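Local coordinates for protein mitochondrial enolase superfamily member 1 (Homo sapiens, PDB 4A35) that catalyses the magnesium-dependent dehydration of L-fuconate to 2-keto-3-deoxy-L-fuconate, a step in the breakdown of L-fucose, at residues A[140-148]-A[165-176]; A[179-188]-A[370-381]. All coordinates share one frame; numbering follows the deposited sequence. Where two conformers were deposited one is given.

Interactions 1 and 2 follow one another along the chain, their centres about 14 Å apart. The turn from helix 162-171 into helix 176-186, part of interaction 1, leads into the first segment of interaction 2. Its Ile174 O probably accepts a hydrogen bond from Arg179 NH1 of interaction 2 at 2.8 Å. Helix 362-377 gives a second junction, where Leu147 CD1 of 140-148 packs on Phe372 CZ at 3.5 Å. Interaction 1 lies away from the annotated sites. Interaction 2 contains Tyr188, Asp373 and Ser380 of a magnesium site distinct from the catalytic one at Asp251, Glu277 and Glu306; its Ile370 side chain is about 9 Å from that of Glu387, a probable substrate-binding residue.

Interaction 1 (A[140-148]-A[165-176]); sequences VDMDPRMLV and ALEILQKGQIGK
Lys176 extends its ammonium group to the carbonyl of Val140, NZ donating to Val140 O at 2.7 Å with a C=O...N angle of 153°. The same nitrogen donates to Gln173 OE1 at 3.0 Å, so the two segments share one charged donor. A bend in Gln173 at chi2 (-52°) folds its amide back over its own turn, where NE2 donates to Leu169 O at 3.1 Å from above the carbonyl plane. A water accepting from Gln173 NE2 donates to Val140 O, adding a second path across. Beside this polar cluster the contact is apolar. Pro144 lays CB against Leu169 CB at 3.8 Å, while Leu166 CD2 reaches Pro144 CB. The other branch, Leu166 CD1, lies over one face of the Arg145 guanidinium, 3.5 Å from NH1. In the conformer given, Val148 CG1 lies 3.7 Å from Ala165 CB with Leu169 CD1 close by, and CG2 meets Leu166 CD2. Behind this shell, Asp143 OD1 N-caps helix 144-148 by accepting from Arg145 N. The helix segments 144-148 and 165-171 run at 137°, roughly antiparallel; Val140 and Leu147 rest on helix 362-377, Met142 and Met146 on helix 110-131, and Ile168 on helix 335-348.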
loop_
_atom_site.group_PDB
_atom_site.type_symbol
_atom_site.label_atom_id
_atom_site.label_comp_id
_atom_site.label_asym_id
_atom_site.label_seq_id
_atom_site.Cartn_x
_atom_site.Cartn_y
_atom_site.Cartn_z
ATOM N N VAL A 140 -25.264 -7.666 -14.456
ATOM C CA VAL A 140 -25.701 -8.421 -15.678
ATOM C C VAL A 140 -26.653 -7.573 -16.573
ATOM O O VAL A 140 -26.487 -7.563 -17.796
ATOM C CB VAL A 140 -26.335 -9.784 -15.295
ATOM C CG1 VAL A 140 -27.190 -10.393 -16.434
ATOM C CG2 VAL A 140 -25.253 -10.772 -14.829
ATOM N N ASP A 141 -27.620 -6.859 -15.967
ATOM C CA ASP A 141 -28.618 -6.085 -16.698
ATOM C C ASP A 141 -28.140 -4.721 -17.158
ATOM O O ASP A 141 -28.816 -4.101 -17.968
ATOM C CB ASP A 141 -29.883 -5.931 -15.841
ATOM C CG ASP A 141 -30.717 -7.211 -15.713
ATOM O OD1 ASP A 141 -30.390 -8.233 -16.422
ATOM O OD2 ASP A 141 -31.717 -7.188 -14.962
ATOM N N MET A 142 -26.951 -4.273 -16.693
ATOM C CA MET A 142 -26.422 -2.950 -16.976
ATOM C C MET A 142 -26.004 -2.822 -18.421
ATOM O O MET A 142 -25.383 -3.724 -18.989
ATOM C CB MET A 142 -25.204 -2.684 -16.071
ATOM C CG MET A 142 -25.104 -1.292 -15.655
ATOM S SD MET A 142 -23.728 -1.036 -14.519
ATOM C CE MET A 142 -24.565 -1.403 -12.910
ATOM N N ASP A 143 -26.351 -1.701 -19.021
ATOM C CA ASP A 143 -25.934 -1.381 -20.373
ATOM C C ASP A 143 -24.366 -1.342 -20.393
ATOM O O ASP A 143 -23.798 -0.706 -19.478
ATOM C CB ASP A 143 -26.534 0.001 -20.706
ATOM C CG ASP A 143 -26.207 0.515 -22.080
ATOM O OD1 ASP A 143 -25.086 1.012 -22.268
ATOM O OD2 ASP A 143 -27.104 0.504 -22.942
ATOM N N PRO A 144 -23.645 -1.980 -21.348
ATOM C CA PRO A 144 -22.162 -1.904 -21.305
ATOM C C PRO A 144 -21.601 -0.471 -21.164
ATOM O O PRO A 144 -20.637 -0.291 -20.445
ATOM C CB PRO A 144 -21.744 -2.560 -22.625
ATOM C CG PRO A 144 -22.849 -3.591 -22.868
ATOM C CD PRO A 144 -24.103 -2.848 -22.465
ATOM N N ARG A 145 -22.196 0.554 -21.821
ATOM C CA ARG A 145 -21.664 1.916 -21.684
ATOM C C ARG A 145 -21.816 2.430 -20.234
ATOM O O ARG A 145 -20.930 3.146 -19.700
ATOM C CB ARG A 145 -22.357 2.829 -22.688
ATOM C CG ARG A 145 -21.960 2.420 -24.112
ATOM C CD ARG A 145 -22.304 3.449 -25.183
ATOM N NE ARG A 145 -21.683 3.096 -26.472
ATOM C CZ ARG A 145 -20.448 3.439 -26.842
ATOM N NH1 ARG A 145 -19.673 4.155 -26.026
ATOM N NH2 ARG A 145 -19.976 3.064 -28.024
ATOM N N MET A 146 -22.929 2.030 -19.589
ATOM C CA MET A 146 -23.215 2.397 -18.200
ATOM C C MET A 146 -22.193 1.734 -17.288
ATOM O O MET A 146 -21.653 2.393 -16.396
ATOM C CB MET A 146 -24.662 2.010 -17.798
ATOM C CG MET A 146 -24.975 2.199 -16.294
ATOM S SD MET A 146 -24.880 3.944 -15.862
ATOM C CE MET A 146 -24.981 3.870 -14.126
ATOM N N LEU A 147 -21.952 0.437 -17.482
ATOM C CA LEU A 147 -20.979 -0.279 -16.660
ATOM C C LEU A 147 -19.561 0.366 -16.787
ATOM O O LEU A 147 -18.936 0.665 -15.772
ATOM C CB LEU A 147 -20.963 -1.777 -17.051
ATOM C CG LEU A 147 -20.218 -2.659 -16.020
ATOM C CD1 LEU A 147 -20.873 -3.983 -15.846
ATOM C CD2 LEU A 147 -18.725 -2.811 -16.346
ATOM N N VAL A 148 -19.082 0.631 -18.031
ATOM C CA VAL A 148 -17.739 1.222 -18.191
ATOM C C VAL A 148 -17.698 2.648 -17.570
ATOM O O VAL A 148 -16.646 3.041 -17.033
ATOM C CB VAL A 148 -17.165 1.192 -19.633
ATOM C CG1 VAL A 148 -17.026 -0.241 -20.135
ATOM C CG2 VAL A 148 -17.996 2.033 -20.586
ATOM N N ALA A 165 -12.866 -2.562 -23.153
ATOM C CA ALA A 165 -13.810 -3.004 -22.107
ATOM C C ALA A 165 -15.186 -3.189 -22.745
ATOM O O ALA A 165 -15.843 -4.198 -22.511
ATOM C CB ALA A 165 -13.872 -1.959 -20.987
ATOM N N LEU A 166 -15.614 -2.216 -23.578
ATOM C CA LEU A 166 -16.902 -2.287 -24.284
ATOM C C LEU A 166 -16.956 -3.517 -25.196
ATOM O O LEU A 166 -17.997 -4.167 -25.284
ATOM C CB LEU A 166 -17.169 -1.024 -25.113
ATOM C CG LEU A 166 -17.607 0.205 -24.302
ATOM C CD1 LEU A 166 -17.570 1.483 -25.193
ATOM C CD2 LEU A 166 -19.002 0.005 -23.711
ATOM N N GLU A 167 -15.858 -3.811 -25.892
ATOM C CA GLU A 167 -15.805 -4.951 -26.806
ATOM C C GLU A 167 -16.009 -6.298 -26.030
ATOM O O GLU A 167 -16.834 -7.135 -26.440
ATOM C CB GLU A 167 -14.475 -4.937 -27.573
ATOM C CG GLU A 167 -14.352 -5.993 -28.651
ATOM C CD GLU A 167 -12.993 -5.958 -29.324
ATOM O OE1 GLU A 167 -12.556 -4.856 -29.732
ATOM O OE2 GLU A 167 -12.352 -7.030 -29.413
ATOM N N ILE A 168 -15.362 -6.427 -24.872
ATOM C CA ILE A 168 -15.481 -7.628 -24.029
ATOM C C ILE A 168 -16.955 -7.764 -23.532
ATOM O O ILE A 168 -17.554 -8.855 -23.599
ATOM C CB ILE A 168 -14.467 -7.588 -22.867
ATOM C CG1 ILE A 168 -13.016 -7.715 -23.394
ATOM C CG2 ILE A 168 -14.807 -8.685 -21.838
ATOM C CD1 ILE A 168 -11.937 -7.338 -22.382
ATOM N N LEU A 169 -17.557 -6.629 -23.145
ATOM C CA LEU A 169 -18.940 -6.654 -22.611
ATOM C C LEU A 169 -19.973 -6.917 -23.718
ATOM O O LEU A 169 -21.004 -7.556 -23.471
ATOM C CB LEU A 169 -19.261 -5.353 -21.877
ATOM C CG LEU A 169 -18.445 -5.166 -20.570
ATOM C CD1 LEU A 169 -18.419 -3.737 -20.167
ATOM C CD2 LEU A 169 -18.943 -6.113 -19.439
ATOM N N GLN A 170 -19.707 -6.424 -24.935
ATOM C CA GLN A 170 -20.612 -6.655 -26.077
ATOM C C GLN A 170 -20.592 -8.144 -26.423
ATOM O O GLN A 170 -21.657 -8.769 -26.587
ATOM C CB GLN A 170 -20.229 -5.779 -27.288
ATOM C CG GLN A 170 -20.646 -4.310 -27.006
ATOM C CD GLN A 170 -20.057 -3.287 -27.954
ATOM O OE1 GLN A 170 -19.129 -3.575 -28.726
ATOM N NE2 GLN A 170 -20.533 -2.038 -27.852
ATOM N N LYS A 171 -19.395 -8.722 -26.471
ATOM C CA LYS A 171 -19.199 -10.152 -26.760
ATOM C C LYS A 171 -19.889 -11.007 -25.661
ATOM O O LYS A 171 -20.501 -12.045 -25.958
ATOM C CB LYS A 171 -17.687 -10.450 -26.839
ATOM C CG LYS A 171 -17.327 -11.772 -27.491
ATOM C CD LYS A 171 -15.865 -11.774 -27.919
ATOM C CE LYS A 171 -15.355 -13.151 -28.255
ATOM N NZ LYS A 171 -14.022 -13.088 -28.912
ATOM N N GLY A 172 -19.830 -10.511 -24.413
ATOM C CA GLY A 172 -20.419 -11.182 -23.252
ATOM C C GLY A 172 -21.937 -11.202 -23.267
ATOM O O GLY A 172 -22.551 -11.923 -22.465
ATOM N N GLN A 173 -22.563 -10.396 -24.168
ATOM C CA GLN A 173 -24.030 -10.392 -24.359
ATOM C C GLN A 173 -24.469 -11.742 -24.967
ATOM O O GLN A 173 -25.606 -12.196 -24.780
ATOM C CB GLN A 173 -24.525 -9.236 -25.286
ATOM C CG GLN A 173 -24.264 -7.776 -24.788
ATOM C CD GLN A 173 -24.754 -7.530 -23.371
ATOM O OE1 GLN A 173 -25.932 -7.750 -23.027
ATOM N NE2 GLN A 173 -23.874 -7.017 -22.523
ATOM N N ILE A 174 -23.598 -12.329 -25.789
ATOM C CA ILE A 174 -23.908 -13.584 -26.535
ATOM C C ILE A 174 -24.036 -14.758 -25.549
ATOM O O ILE A 174 -23.101 -15.016 -24.802
ATOM C CB ILE A 174 -22.859 -13.863 -27.646
ATOM C CG1 ILE A 174 -22.692 -12.582 -28.549
ATOM C CG2 ILE A 174 -23.296 -15.131 -28.493
ATOM C CD1 ILE A 174 -21.581 -12.693 -29.640
ATOM N N GLY A 175 -25.218 -15.374 -25.515
ATOM C CA GLY A 175 -25.497 -16.481 -24.598
ATOM C C GLY A 175 -25.656 -16.085 -23.138
ATOM O O GLY A 175 -25.661 -16.974 -22.280
ATOM N N LYS A 176 -25.879 -14.775 -22.836
ATOM C CA LYS A 176 -26.004 -14.332 -21.439
ATOM C C LYS A 176 -27.269 -14.926 -20.787
ATOM O O LYS A 176 -27.211 -15.237 -19.626
ATOM C CB LYS A 176 -25.989 -12.794 -21.291
ATOM C CG LYS A 176 -27.245 -12.087 -21.832
ATOM C CD LYS A 176 -27.195 -10.561 -21.662
ATOM C CE LYS A 176 -26.912 -10.058 -20.259
ATOM N NZ LYS A 176 -26.815 -8.556 -20.251
HETATM O O HOH W 1 -25.457 -5.861 -20.501
HETATM O O HOH W 2 -23.966 -7.535 -19.304
HETATM O O HOH W 3 -30.007 -8.625 -19.142
#

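Interaction 2 (A[179-188]-A[370-381]); sequences REKQMLAQGY and IIFDYISVSASL. With EDO (1,2-ethanediol), chain G.
Arg179 runs across one face of Tyr374 to reach the carbonyls at the C-terminal end of helix 362-377. Its CB starts against the ring rim, 3.4 Å from Tyr374 CE2, and CG continues past CE2 and the hydroxyl. CD then lies over the ring face in a CH-pi contact, 3.9 Å from the Tyr374 centroid. The chain bends there (chi3 -62°), and the guanidinium stands almost perpendicular to the ring, 89° between planes. NE and NH2 grip Ile375 O side-on, at 3.1 and 2.9 Å respectively, both from the same face of that carbonyl; NE also makes a weak bond to Tyr374 O. Ala379 CB sits 3.4 Å above the guanidinium plane, over its centre, and NH1 turns back to Ile174 O. The carbonyls of Ile375 and Ile174, with the weaker bond to Tyr374 O and Ala379 over one face, hold the charged group in its orientation.

Met183 flanks Tyr374 obliquely, its CG 3.6 Å from Tyr374 CD2 and its sulfur forming a Met-aromatic contact. At the ring edge, Tyr374 OH hydrogen-bonds O1 of an ethanediol molecule, probably from the crystallisation liquor, whose O2 accepts from Leu381 N. The Tyr188 ring carries Ile370 CG2 over the centre of one face, while Leu381 CD2 approaches CE2 obliquely. Helix segments 179-186 and 370-377 run at 146°, near antiparallel. Tyr188 opens strand 188-192, and with Asp373 and Ser380 it belongs to the site of a bound magnesium ion. The arrangement packs helix 176-186 against a helix of the barrel domain of the mandelate racemase/muconate lactonizing enzyme family.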
loop_
_atom_site.group_PDB
_atom_site.type_symbol
_atom_site.label_atom_id
_atom_site.label_comp_id
_atom_site.label_asym_id
_atom_site.label_seq_id
_atom_site.Cartn_x
_atom_site.Cartn_y
_atom_site.Cartn_z
ATOM N N ARG A 179 -26.390 -18.573 -19.820
ATOM C CA ARG A 179 -25.470 -18.588 -18.673
ATOM C C ARG A 179 -26.173 -18.186 -17.362
ATOM O O ARG A 179 -25.927 -18.826 -16.321
ATOM C CB ARG A 179 -24.235 -17.745 -18.942
ATOM C CG ARG A 179 -23.367 -18.455 -20.002
ATOM C CD ARG A 179 -21.985 -17.830 -20.106
ATOM N NE ARG A 179 -22.017 -16.416 -20.533
ATOM C CZ ARG A 179 -22.202 -15.999 -21.791
ATOM N NH1 ARG A 179 -22.379 -16.879 -22.778
ATOM N NH2 ARG A 179 -22.199 -14.702 -22.073
ATOM N N GLU A 180 -27.064 -17.174 -17.393
ATOM C CA GLU A 180 -27.821 -16.844 -16.190
ATOM C C GLU A 180 -28.714 -18.042 -15.780
ATOM O O GLU A 180 -28.726 -18.397 -14.600
ATOM C CB GLU A 180 -28.632 -15.560 -16.350
ATOM C CG GLU A 180 -29.461 -15.255 -15.109
ATOM C CD GLU A 180 -30.171 -13.925 -15.162
ATOM O OE1 GLU A 180 -29.672 -13.027 -15.874
ATOM O OE2 GLU A 180 -31.218 -13.776 -14.489
ATOM N N LYS A 181 -29.388 -18.730 -16.755
ATOM C CA LYS A 181 -30.175 -19.927 -16.438
ATOM C C LYS A 181 -29.322 -20.984 -15.779
ATOM O O LYS A 181 -29.751 -21.558 -14.773
ATOM C CB LYS A 181 -30.852 -20.535 -17.688
ATOM C CG LYS A 181 -32.322 -20.189 -17.830
ATOM C CD LYS A 181 -32.578 -19.332 -19.059
ATOM C CE LYS A 181 -34.036 -19.253 -19.436
ATOM N NZ LYS A 181 -34.246 -18.337 -20.590
ATOM N N GLN A 182 -28.094 -21.195 -16.290
ATOM C CA GLN A 182 -27.142 -22.203 -15.767
ATOM C C GLN A 182 -26.773 -21.905 -14.290
ATOM O O GLN A 182 -26.778 -22.802 -13.425
ATOM C CB GLN A 182 -25.878 -22.207 -16.642
ATOM C CG GLN A 182 -24.726 -23.042 -16.089
ATOM C CD GLN A 182 -25.088 -24.509 -15.930
ATOM O OE1 GLN A 182 -25.805 -25.094 -16.749
ATOM N NE2 GLN A 182 -24.561 -25.134 -14.885
ATOM N N MET A 183 -26.501 -20.626 -14.012
ATOM C CA MET A 183 -26.168 -20.139 -12.682
ATOM C C MET A 183 -27.336 -20.377 -11.717
ATOM O O MET A 183 -27.118 -20.914 -10.634
ATOM C CB MET A 183 -25.772 -18.646 -12.720
ATOM C CG MET A 183 -24.386 -18.454 -13.273
ATOM S SD MET A 183 -22.978 -19.184 -12.285
ATOM C CE MET A 183 -22.724 -20.763 -13.120
ATOM N N LEU A 184 -28.576 -20.052 -12.143
ATOM C CA LEU A 184 -29.731 -20.210 -11.269
ATOM C C LEU A 184 -30.027 -21.680 -11.013
ATOM O O LEU A 184 -30.489 -22.028 -9.935
ATOM C CB LEU A 184 -30.971 -19.501 -11.874
ATOM C CG LEU A 184 -30.861 -17.956 -11.960
ATOM C CD1 LEU A 184 -31.973 -17.377 -12.876
ATOM C CD2 LEU A 184 -30.816 -17.292 -10.532
ATOM N N ALA A 185 -29.720 -22.547 -11.993
ATOM C CA ALA A 185 -30.042 -23.956 -11.849
ATOM C C ALA A 185 -28.999 -24.734 -11.032
ATOM O O ALA A 185 -29.404 -25.610 -10.274
ATOM C CB ALA A 185 -30.226 -24.585 -13.219
ATOM N N GLN A 186 -27.685 -24.426 -11.170
ATOM C CA GLN A 186 -26.625 -25.230 -10.583
ATOM C C GLN A 186 -25.617 -24.469 -9.720
ATOM O O GLN A 186 -24.840 -25.119 -9.030
ATOM C CB GLN A 186 -25.848 -25.970 -11.724
ATOM C CG GLN A 186 -26.781 -26.856 -12.608
ATOM C CD GLN A 186 -27.467 -28.013 -11.891
ATOM O OE1 GLN A 186 -27.029 -28.471 -10.834
ATOM N NE2 GLN A 186 -28.564 -28.501 -12.448
ATOM N N GLY A 187 -25.576 -23.138 -9.821
ATOM C CA GLY A 187 -24.673 -22.346 -9.004
ATOM C C GLY A 187 -23.262 -22.277 -9.539
ATOM O O GLY A 187 -22.937 -22.882 -10.570
ATOM N N TYR A 188 -22.403 -21.544 -8.809
ATOM C CA TYR A 188 -21.006 -21.303 -9.170
ATOM C C TYR A 188 -20.115 -22.281 -8.411
ATOM O O TYR A 188 -20.181 -22.319 -7.190
ATOM C CB TYR A 188 -20.601 -19.841 -8.898
ATOM C CG TYR A 188 -19.361 -19.473 -9.691
ATOM C CD1 TYR A 188 -18.098 -19.894 -9.278
ATOM C CD2 TYR A 188 -19.466 -18.816 -10.914
ATOM C CE1 TYR A 188 -16.964 -19.663 -10.065
ATOM C CE2 TYR A 188 -18.339 -18.568 -11.703
ATOM C CZ TYR A 188 -17.087 -18.974 -11.263
ATOM O OH TYR A 188 -15.984 -18.739 -12.040
ATOM N N ILE A 370 -18.240 -12.907 -9.245
ATOM C CA ILE A 370 -17.854 -14.040 -10.092
ATOM C C ILE A 370 -19.064 -14.613 -10.886
ATOM O O ILE A 370 -18.866 -15.067 -12.015
ATOM C CB ILE A 370 -17.059 -15.102 -9.298
ATOM C CG1 ILE A 370 -16.137 -15.913 -10.229
ATOM C CG2 ILE A 370 -17.913 -15.998 -8.364
ATOM C CD1 ILE A 370 -14.951 -15.053 -11.002
ATOM N N ILE A 371 -20.300 -14.519 -10.328
ATOM C CA ILE A 371 -21.488 -14.909 -11.079
ATOM C C ILE A 371 -21.610 -13.931 -12.283
ATOM O O ILE A 371 -21.867 -14.363 -13.401
ATOM C CB ILE A 371 -22.720 -14.976 -10.178
ATOM C CG1 ILE A 371 -22.618 -16.248 -9.252
ATOM C CG2 ILE A 371 -24.042 -14.938 -10.983
ATOM C CD1 ILE A 371 -23.553 -16.183 -8.090
ATOM N N PHE A 372 -21.443 -12.611 -12.011
ATOM C CA PHE A 372 -21.439 -11.600 -13.078
ATOM C C PHE A 372 -20.328 -11.926 -14.111
ATOM O O PHE A 372 -20.608 -11.909 -15.316
ATOM C CB PHE A 372 -21.311 -10.161 -12.537
ATOM C CG PHE A 372 -20.904 -9.171 -13.630
ATOM C CD1 PHE A 372 -21.819 -8.766 -14.602
ATOM C CD2 PHE A 372 -19.586 -8.702 -13.719
ATOM C CE1 PHE A 372 -21.439 -7.868 -15.620
ATOM C CE2 PHE A 372 -19.196 -7.858 -14.776
ATOM C CZ PHE A 372 -20.135 -7.435 -15.710
ATOM N N ASP A 373 -19.123 -12.292 -13.632
ATOM C CA ASP A 373 -18.012 -12.641 -14.517
ATOM C C ASP A 373 -18.460 -13.766 -15.501
ATOM O O ASP A 373 -18.258 -13.648 -16.723
ATOM C CB ASP A 373 -16.774 -13.085 -13.719
ATOM C CG ASP A 373 -15.668 -13.480 -14.658
ATOM O OD1 ASP A 373 -15.173 -12.597 -15.380
ATOM O OD2 ASP A 373 -15.373 -14.703 -14.757
ATOM N N TYR A 374 -18.999 -14.870 -14.953
ATOM C CA TYR A 374 -19.456 -15.983 -15.793
ATOM C C TYR A 374 -20.519 -15.574 -16.811
ATOM O O TYR A 374 -20.421 -15.928 -17.998
ATOM C CB TYR A 374 -20.023 -17.148 -14.940
ATOM C CG TYR A 374 -20.544 -18.294 -15.798
ATOM C CD1 TYR A 374 -19.674 -19.079 -16.550
ATOM C CD2 TYR A 374 -21.911 -18.556 -15.895
ATOM C CE1 TYR A 374 -20.149 -20.106 -17.364
ATOM C CE2 TYR A 374 -22.397 -19.590 -16.705
ATOM C CZ TYR A 374 -21.516 -20.363 -17.428
ATOM O OH TYR A 374 -22.009 -21.364 -18.234
ATOM N N ILE A 375 -21.576 -14.892 -16.344
ATOM C CA ILE A 375 -22.690 -14.530 -17.220
ATOM C C ILE A 375 -22.260 -13.491 -18.300
ATOM O O ILE A 375 -22.649 -13.630 -19.455
ATOM C CB ILE A 375 -23.900 -14.017 -16.409
ATOM C CG1 ILE A 375 -24.482 -15.146 -15.508
ATOM C CG2 ILE A 375 -24.975 -13.414 -17.347
ATOM C CD1 ILE A 375 -25.462 -14.618 -14.410
ATOM N N SER A 376 -21.491 -12.458 -17.897
ATOM C CA SER A 376 -21.259 -11.322 -18.793
ATOM C C SER A 376 -19.827 -11.070 -19.247
ATOM O O SER A 376 -19.643 -10.192 -20.116
ATOM C CB SER A 376 -21.774 -10.045 -18.115
ATOM O OG SER A 376 -23.173 -10.099 -17.869
ATOM N N VAL A 377 -18.811 -11.702 -18.639
ATOM C CA VAL A 377 -17.423 -11.318 -19.001
ATOM C C VAL A 377 -16.626 -12.494 -19.565
ATOM O O VAL A 377 -16.294 -12.454 -20.745
ATOM C CB VAL A 377 -16.664 -10.616 -17.814
ATOM C CG1 VAL A 377 -15.219 -10.242 -18.205
ATOM C CG2 VAL A 377 -17.416 -9.371 -17.341
ATOM N N SER A 378 -16.237 -13.483 -18.721
ATOM C CA SER A 378 -15.440 -14.624 -19.211
ATOM C C SER A 378 -16.304 -15.644 -19.979
ATOM O O SER A 378 -15.772 -16.340 -20.822
ATOM C CB SER A 378 -14.709 -15.307 -18.066
ATOM O OG SER A 378 -15.670 -15.807 -17.159
ATOM N N ALA A 379 -17.621 -15.821 -19.592
ATOM C CA ALA A 379 -18.510 -16.797 -20.220
ATOM C C ALA A 379 -17.927 -18.230 -20.139
ATOM O O ALA A 379 -18.022 -19.014 -21.106
ATOM C CB ALA A 379 -18.792 -16.403 -21.676
ATOM N N SER A 380 -17.239 -18.532 -19.014
ATOM C CA SER A 380 -16.629 -19.861 -18.824
ATOM C C SER A 380 -16.408 -20.176 -17.367
ATOM O O SER A 380 -16.164 -19.258 -16.555
ATOM C CB SER A 380 -15.254 -19.913 -19.525
ATOM O OG SER A 380 -14.732 -21.233 -19.499
ATOM N N LEU A 381 -16.389 -21.488 -17.068
ATOM C CA LEU A 381 -16.060 -22.059 -15.754
ATOM C C LEU A 381 -14.748 -22.820 -15.824
ATOM O O LEU A 381 -14.232 -23.299 -14.814
ATOM C CB LEU A 381 -17.177 -22.958 -15.221
ATOM C CG LEU A 381 -18.508 -22.243 -14.942
ATOM C CD1 LEU A 381 -19.565 -23.255 -14.445
ATOM C CD2 LEU A 381 -18.313 -21.053 -13.948
HETATM C C1 EDO G . -19.465 -23.452 -20.061
HETATM O O1 EDO G . -20.108 -22.210 -19.850
HETATM C C2 EDO G . -18.599 -23.861 -18.864
HETATM O O2 EDO G . -17.320 -23.285 -19.018
#